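Local coordinates for amorpha-4,11-diene synthase (Artemisia annua, PDB 4GAX), which probably cyclises farnesyl diphosphate into a sesquiterpene in a metal-dependent reaction, the deposited form being an alpha-bisabolol synthase mutant, at residues A[142-145]-A[149-152]; A[158-163]-A[181-186]; A[126-129]-A[135-138]. All blocks are in the same frame, centred on the assembly; numbering follows the deposited sequence.

All three contacts lie in the helical N-terminal part of the chain, on the same side of its centre, but they differ in depth and chemistry. Contact 1 is at the surface, a loop doubling back on itself through a backbone hydrogen bond and a lysine laid over a phenylalanine ring. Contact 2 is buried and apolar, joining helices 157-167 and 175-194; it touches contact 1 where Phe-149 meets Phe-183. Contact 3, also buried, is slight, and an arginine held by polar partners outside the two segments fills it. Contacts 1 and 3 share the loop that follows helix 120-129, whereas contacts 2 and 3 do not touch.

Contact 1: residues A[142-145]-A[149-152]; sequences HKDE and FKQS
The carbonyl oxygen of His-142 accepts the backbone N-H of Lys-150 in a nearly straight bond, 3.0 Å from N to O, with the donor in the carbonyl plane. The same oxygen meets CA of Phe-149 in a CA-H...O contact of 3.5 Å. Here Lys-143 and Phe-149 form a single isolated beta bridge. Their side chains then join: CD of Lys-143 sits 3.7 Å from the centroid of the Phe-149 ring, almost straight above it, as a CH-pi contact. Bends at chi2 (-122°) and chi3 (-101°) fold the lysine over that face and carry NZ of Lys-143 off-centre, a cation-pi contact 4.6 Å from the Phe-149 centroid. Lysine suits the place because its methylenes cover the ring while NZ reaches a salt bridge with Asp-179. With an alanine at Phe-149, those methylenes would probably lose the ring face beneath them, and Phe-183 its stacking partner. Lys-150 instead runs extended, its NZ bonded to Asn-141 O. The turn lies between helices 120-129 and 151-154, with His-142 against Ser-120 and Ser-121 of the former, while Phe-149 packs on Ala-180 and stacks with Phe-183 of helix 175-194.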
# COMPACT_ATOMS: atom_id res chain seq x y z
N HIS A 142 6.25 24.86 -18.89
CA HIS A 142 7.17 24.99 -17.76
C HIS A 142 8.59 25.24 -18.29
O HIS A 142 9.49 25.63 -17.54
CB HIS A 142 7.15 23.74 -16.89
CG HIS A 142 5.99 23.68 -15.96
ND1 HIS A 142 4.69 23.63 -16.40
CD2 HIS A 142 5.93 23.69 -14.60
CE1 HIS A 142 3.87 23.61 -15.35
NE2 HIS A 142 4.61 23.64 -14.25
N LYS A 143 8.77 25.05 -19.59
CA LYS A 143 10.09 25.23 -20.21
C LYS A 143 10.14 26.44 -21.13
O LYS A 143 9.13 26.82 -21.73
CB LYS A 143 10.49 23.98 -20.98
CG LYS A 143 10.40 22.72 -20.16
CD LYS A 143 11.72 21.99 -20.09
CE LYS A 143 11.76 20.81 -21.04
NZ LYS A 143 12.77 19.80 -20.63
N ASP A 144 11.33 27.02 -21.23
CA ASP A 144 11.66 28.08 -22.18
C ASP A 144 11.38 27.72 -23.63
O ASP A 144 11.06 26.58 -23.96
CB ASP A 144 13.16 28.34 -22.13
CG ASP A 144 13.52 29.42 -21.16
OD1 ASP A 144 12.59 30.10 -20.68
OD2 ASP A 144 14.72 29.59 -20.90
N GLU A 145 11.55 28.72 -24.50
CA GLU A 145 11.63 28.48 -25.94
C GLU A 145 12.86 27.61 -26.23
O GLU A 145 12.89 26.83 -27.18
CB GLU A 145 11.74 29.81 -26.68
CG GLU A 145 11.60 29.73 -28.19
CD GLU A 145 12.12 30.97 -28.90
OE1 GLU A 145 11.84 32.10 -28.44
OE2 GLU A 145 12.83 30.82 -29.92
N PHE A 149 13.98 24.67 -18.18
CA PHE A 149 12.94 25.03 -17.22
C PHE A 149 13.06 26.50 -16.85
O PHE A 149 14.17 27.02 -16.67
CB PHE A 149 12.98 24.14 -15.98
CG PHE A 149 12.46 22.75 -16.21
CD1 PHE A 149 11.09 22.49 -16.22
CD2 PHE A 149 13.33 21.69 -16.42
CE1 PHE A 149 10.60 21.22 -16.44
CE2 PHE A 149 12.85 20.40 -16.65
CZ PHE A 149 11.48 20.17 -16.66
N LYS A 150 11.91 27.18 -16.77
CA LYS A 150 11.88 28.61 -16.54
C LYS A 150 12.53 28.99 -15.22
O LYS A 150 12.40 28.27 -14.22
CB LYS A 150 10.43 29.12 -16.59
CG LYS A 150 9.85 29.15 -18.00
CD LYS A 150 8.35 29.45 -18.00
CE LYS A 150 7.89 29.78 -19.42
NZ LYS A 150 6.41 29.71 -19.58
N GLN A 151 13.24 30.11 -15.21
CA GLN A 151 13.91 30.61 -14.01
C GLN A 151 12.93 30.88 -12.87
O GLN A 151 13.27 30.72 -11.69
CB GLN A 151 14.70 31.88 -14.34
CG GLN A 151 15.89 31.65 -15.26
CD GLN A 151 16.96 30.78 -14.63
OE1 GLN A 151 17.19 30.85 -13.42
NE2 GLN A 151 17.61 29.95 -15.44
N SER A 152 11.71 31.28 -13.22
CA SER A 152 10.68 31.61 -12.24
C SER A 152 10.17 30.41 -11.42
O SER A 152 9.58 30.58 -10.34
CB SER A 152 9.50 32.34 -12.91
OG SER A 152 8.86 31.52 -13.88
O HOH W 1 14.79 29.11 -18.40

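Contact 2: residues A[158-163]-A[181-186]; sequences EGLLEL and LVFTQS
This is a buried apolar contact between two successive helices of the N-terminal domain, 157-167 and 175-194, whose facing turns meet through two leucines, the methyl of a threonine and one carbon of a phenylalanine ring. The short segments run roughly antiparallel, at 137°, and their axes approach to 9.5 Å. At the centre is Thr-184, whose methyl CG2 enters between Leu-160 and Leu-163, residues one turn apart. CD2 of Leu-163 lies 3.5 Å from CG2 of Thr-184, a close fit, and the leucine reaches it with CG anti to the backbone N (chi1 172°). CD2 of Leu-160 is 3.9 Å from the same CG2 of Thr-184, approached from a different direction, the two side chains sliding past each other in opposite directions. Two consecutive helices running back against each other are consistent with the helical-hairpin architecture of the family of the N-terminal domain. Threonine suits it by its two branches: CG2 serves the apolar interface, while OG1 bonds back to Ala-180 O in its own helix, so that the buried hydroxyl is satisfied. Phe-183 extends the contact along the helix, with CE2 of its ring 3.8 Å from CD2 of Leu-160 and the two side chains crossing at about a right angle. Leu-160 reaches further, onto Leu-188 and Ile-191, and Leu-163 touches Ala-180 and Phe-139.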
# COMPACT_ATOMS: atom_id res chain seq x y z
N GLU A 158 6.71 26.22 -3.40
CA GLU A 158 5.49 25.42 -3.46
C GLU A 158 5.25 24.85 -4.86
O GLU A 158 4.80 23.71 -5.01
CB GLU A 158 4.27 26.23 -3.00
CG GLU A 158 3.11 25.33 -2.59
CD GLU A 158 1.80 26.09 -2.44
OE1 GLU A 158 1.81 27.34 -2.56
OE2 GLU A 158 0.76 25.44 -2.20
N GLY A 159 5.55 25.64 -5.89
CA GLY A 159 5.40 25.19 -7.26
C GLY A 159 6.41 24.12 -7.60
O GLY A 159 6.09 23.17 -8.31
N LEU A 160 7.64 24.29 -7.11
CA LEU A 160 8.72 23.34 -7.38
C LEU A 160 8.36 22.00 -6.78
O LEU A 160 8.53 20.95 -7.40
CB LEU A 160 10.03 23.80 -6.77
CG LEU A 160 11.01 24.55 -7.65
CD1 LEU A 160 12.29 24.86 -6.87
CD2 LEU A 160 11.30 23.72 -8.88
N LEU A 161 7.87 22.05 -5.54
CA LEU A 161 7.42 20.85 -4.85
C LEU A 161 6.26 20.18 -5.55
O LEU A 161 6.22 18.95 -5.63
CB LEU A 161 7.03 21.19 -3.41
CG LEU A 161 8.05 20.88 -2.32
CD1 LEU A 161 7.48 21.31 -0.98
CD2 LEU A 161 8.37 19.38 -2.33
N GLU A 162 5.29 20.96 -6.04
CA GLU A 162 4.16 20.37 -6.75
C GLU A 162 4.62 19.64 -8.01
O GLU A 162 4.08 18.60 -8.38
CB GLU A 162 3.09 21.42 -7.12
CG GLU A 162 2.29 21.96 -5.95
CD GLU A 162 1.22 22.98 -6.38
OE1 GLU A 162 1.27 23.45 -7.55
OE2 GLU A 162 0.33 23.30 -5.56
N LEU A 163 5.63 20.21 -8.67
CA LEU A 163 6.15 19.61 -9.89
C LEU A 163 6.89 18.31 -9.57
O LEU A 163 6.72 17.29 -10.26
CB LEU A 163 7.08 20.59 -10.61
CG LEU A 163 7.86 20.03 -11.81
CD1 LEU A 163 6.92 19.54 -12.92
CD2 LEU A 163 8.80 21.12 -12.34
N LEU A 181 12.18 15.74 -12.87
CA LEU A 181 12.59 15.09 -11.63
C LEU A 181 14.02 15.50 -11.29
O LEU A 181 14.33 15.85 -10.15
CB LEU A 181 12.48 13.56 -11.75
CG LEU A 181 12.98 12.79 -10.52
CD1 LEU A 181 12.32 13.31 -9.22
CD2 LEU A 181 12.75 11.28 -10.65
N VAL A 182 14.90 15.48 -12.29
CA VAL A 182 16.28 15.89 -12.09
C VAL A 182 16.37 17.36 -11.66
O VAL A 182 17.10 17.70 -10.73
CB VAL A 182 17.12 15.65 -13.37
CG1 VAL A 182 18.51 16.28 -13.24
CG2 VAL A 182 17.24 14.16 -13.65
N PHE A 183 15.60 18.21 -12.33
CA PHE A 183 15.58 19.65 -12.07
C PHE A 183 15.09 19.95 -10.64
O PHE A 183 15.78 20.59 -9.84
CB PHE A 183 14.69 20.33 -13.13
CG PHE A 183 14.49 21.82 -12.93
CD1 PHE A 183 15.46 22.72 -13.33
CD2 PHE A 183 13.32 22.30 -12.37
CE1 PHE A 183 15.28 24.09 -13.15
CE2 PHE A 183 13.12 23.66 -12.18
CZ PHE A 183 14.10 24.55 -12.58
N THR A 184 13.91 19.45 -10.29
CA THR A 184 13.35 19.72 -8.98
C THR A 184 14.20 19.14 -7.85
O THR A 184 14.40 19.81 -6.83
CB THR A 184 11.91 19.21 -8.86
OG1 THR A 184 11.89 17.81 -9.13
CG2 THR A 184 11.01 19.93 -9.88
N GLN A 185 14.69 17.92 -8.04
CA GLN A 185 15.56 17.28 -7.03
C GLN A 185 16.76 18.13 -6.71
O GLN A 185 17.12 18.31 -5.53
CB GLN A 185 16.04 15.91 -7.51
CG GLN A 185 15.25 14.73 -6.99
CD GLN A 185 15.80 13.40 -7.50
OE1 GLN A 185 16.71 13.38 -8.33
NE2 GLN A 185 15.24 12.30 -7.00
N SER A 186 17.41 18.66 -7.74
CA SER A 186 18.63 19.43 -7.53
C SER A 186 18.31 20.76 -6.87
O SER A 186 19.01 21.19 -5.96
CB SER A 186 19.41 19.66 -8.83
OG SER A 186 18.71 20.52 -9.72

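Contact 3: residues A[126-129]-A[135-138]; sequences LMRK and TCDV
The guanidinium of Arg-128 meets the loop at its edge: CA of Thr-135 lies near the plane of the group, 4.1 Å from NH2 of Arg-128. Cys-136 comes in obliquely, its SG 4.4 Å from the same NH2 of Arg-128. Both touches are of van der Waals kind, and the area they bury is small. The backbones are far apart, with CA of Arg-128 and CA of Thr-135 separated by 9.1 Å, and it is the long side chain that spans the distance. CG of Arg-128 stands beside the backbone N (chi1 -76°), and from there the chain runs extended to NE, delivering the flat head to the loop. What holds the head is polar and comes from beyond the two segments. NH2 forms a salt bridge with Glu-174 and a hydrogen bond to Val-134 O, and NH1 bonds to Met-169 O. With NE and both terminal nitrogens bonded, the guanidinium is probably fixed in its rotation, and the nearby carboxylate would help to offset the cost of burying a positive charge. Arginine suits such a place, since its several N-H groups point in different directions within one plane and can serve several acceptors together. Cys-136, small and only weakly polar, fits against this head and also touches Glu-174. Arg-128 lies in the last turn of helix 120-129, while Thr-135 to Val-138 follow in the loop toward helix 151-154. Cys-136 and Val-138 fold back on Phe-124 and Trp-123 of that first helix, Met-127 packs on helix 97-111, and Lys-129 O, at the helix end, is hydrogen-bonded to Tyr-511 of helix 489-513.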
# COMPACT_ATOMS: atom_id res chain seq x y z
N LEU A 126 -3.33 14.93 -9.37
CA LEU A 126 -4.66 14.56 -8.88
C LEU A 126 -5.49 13.85 -9.93
O LEU A 126 -6.26 12.92 -9.61
CB LEU A 126 -5.43 15.79 -8.36
CG LEU A 126 -4.91 16.58 -7.18
CD1 LEU A 126 -5.96 17.65 -6.77
CD2 LEU A 126 -4.55 15.68 -6.00
N MET A 127 -5.37 14.28 -11.19
CA MET A 127 -6.06 13.57 -12.26
C MET A 127 -5.57 12.12 -12.37
O MET A 127 -6.37 11.19 -12.37
CB MET A 127 -5.89 14.30 -13.60
CG MET A 127 -6.68 15.62 -13.69
SD MET A 127 -8.49 15.42 -13.60
CE MET A 127 -8.78 15.81 -11.89
N ARG A 128 -4.25 11.93 -12.44
CA ARG A 128 -3.69 10.58 -12.60
C ARG A 128 -3.97 9.71 -11.38
O ARG A 128 -4.24 8.52 -11.51
CB ARG A 128 -2.18 10.63 -12.89
CG ARG A 128 -1.89 11.03 -14.35
CD ARG A 128 -0.51 10.57 -14.83
NE ARG A 128 -0.36 10.83 -16.28
CZ ARG A 128 0.75 10.58 -16.96
NH1 ARG A 128 1.79 10.04 -16.34
NH2 ARG A 128 0.83 10.88 -18.26
N LYS A 129 -3.91 10.30 -10.19
CA LYS A 129 -4.26 9.56 -8.97
C LYS A 129 -5.71 9.06 -9.05
O LYS A 129 -6.03 7.98 -8.56
CB LYS A 129 -4.05 10.44 -7.74
CG LYS A 129 -4.47 9.83 -6.39
CD LYS A 129 -4.08 10.78 -5.23
CE LYS A 129 -4.62 10.29 -3.87
NZ LYS A 129 -4.72 8.80 -3.81
N THR A 135 -2.26 13.64 -20.15
CA THR A 135 -0.93 13.60 -20.74
C THR A 135 0.05 14.64 -20.15
O THR A 135 -0.33 15.51 -19.36
CB THR A 135 -1.00 13.78 -22.25
OG1 THR A 135 0.14 13.16 -22.87
CG2 THR A 135 -0.99 15.22 -22.57
N CYS A 136 1.32 14.56 -20.56
CA CYS A 136 2.32 15.52 -20.10
C CYS A 136 2.33 16.87 -20.80
O CYS A 136 3.13 17.74 -20.44
CB CYS A 136 3.71 14.91 -20.23
SG CYS A 136 4.04 13.75 -18.95
N ASP A 137 1.47 17.05 -21.81
CA ASP A 137 1.45 18.29 -22.59
C ASP A 137 1.33 19.53 -21.71
O ASP A 137 1.86 20.58 -22.04
CB ASP A 137 0.29 18.31 -23.59
CG ASP A 137 0.46 17.29 -24.70
OD1 ASP A 137 1.56 16.71 -24.82
OD2 ASP A 137 -0.51 17.08 -25.47
N VAL A 138 0.63 19.39 -20.59
CA VAL A 138 0.39 20.51 -19.70
C VAL A 138 1.71 21.11 -19.21
O VAL A 138 1.77 22.29 -18.84
CB VAL A 138 -0.49 20.10 -18.50
CG1 VAL A 138 0.25 19.14 -17.57
CG2 VAL A 138 -0.96 21.34 -17.73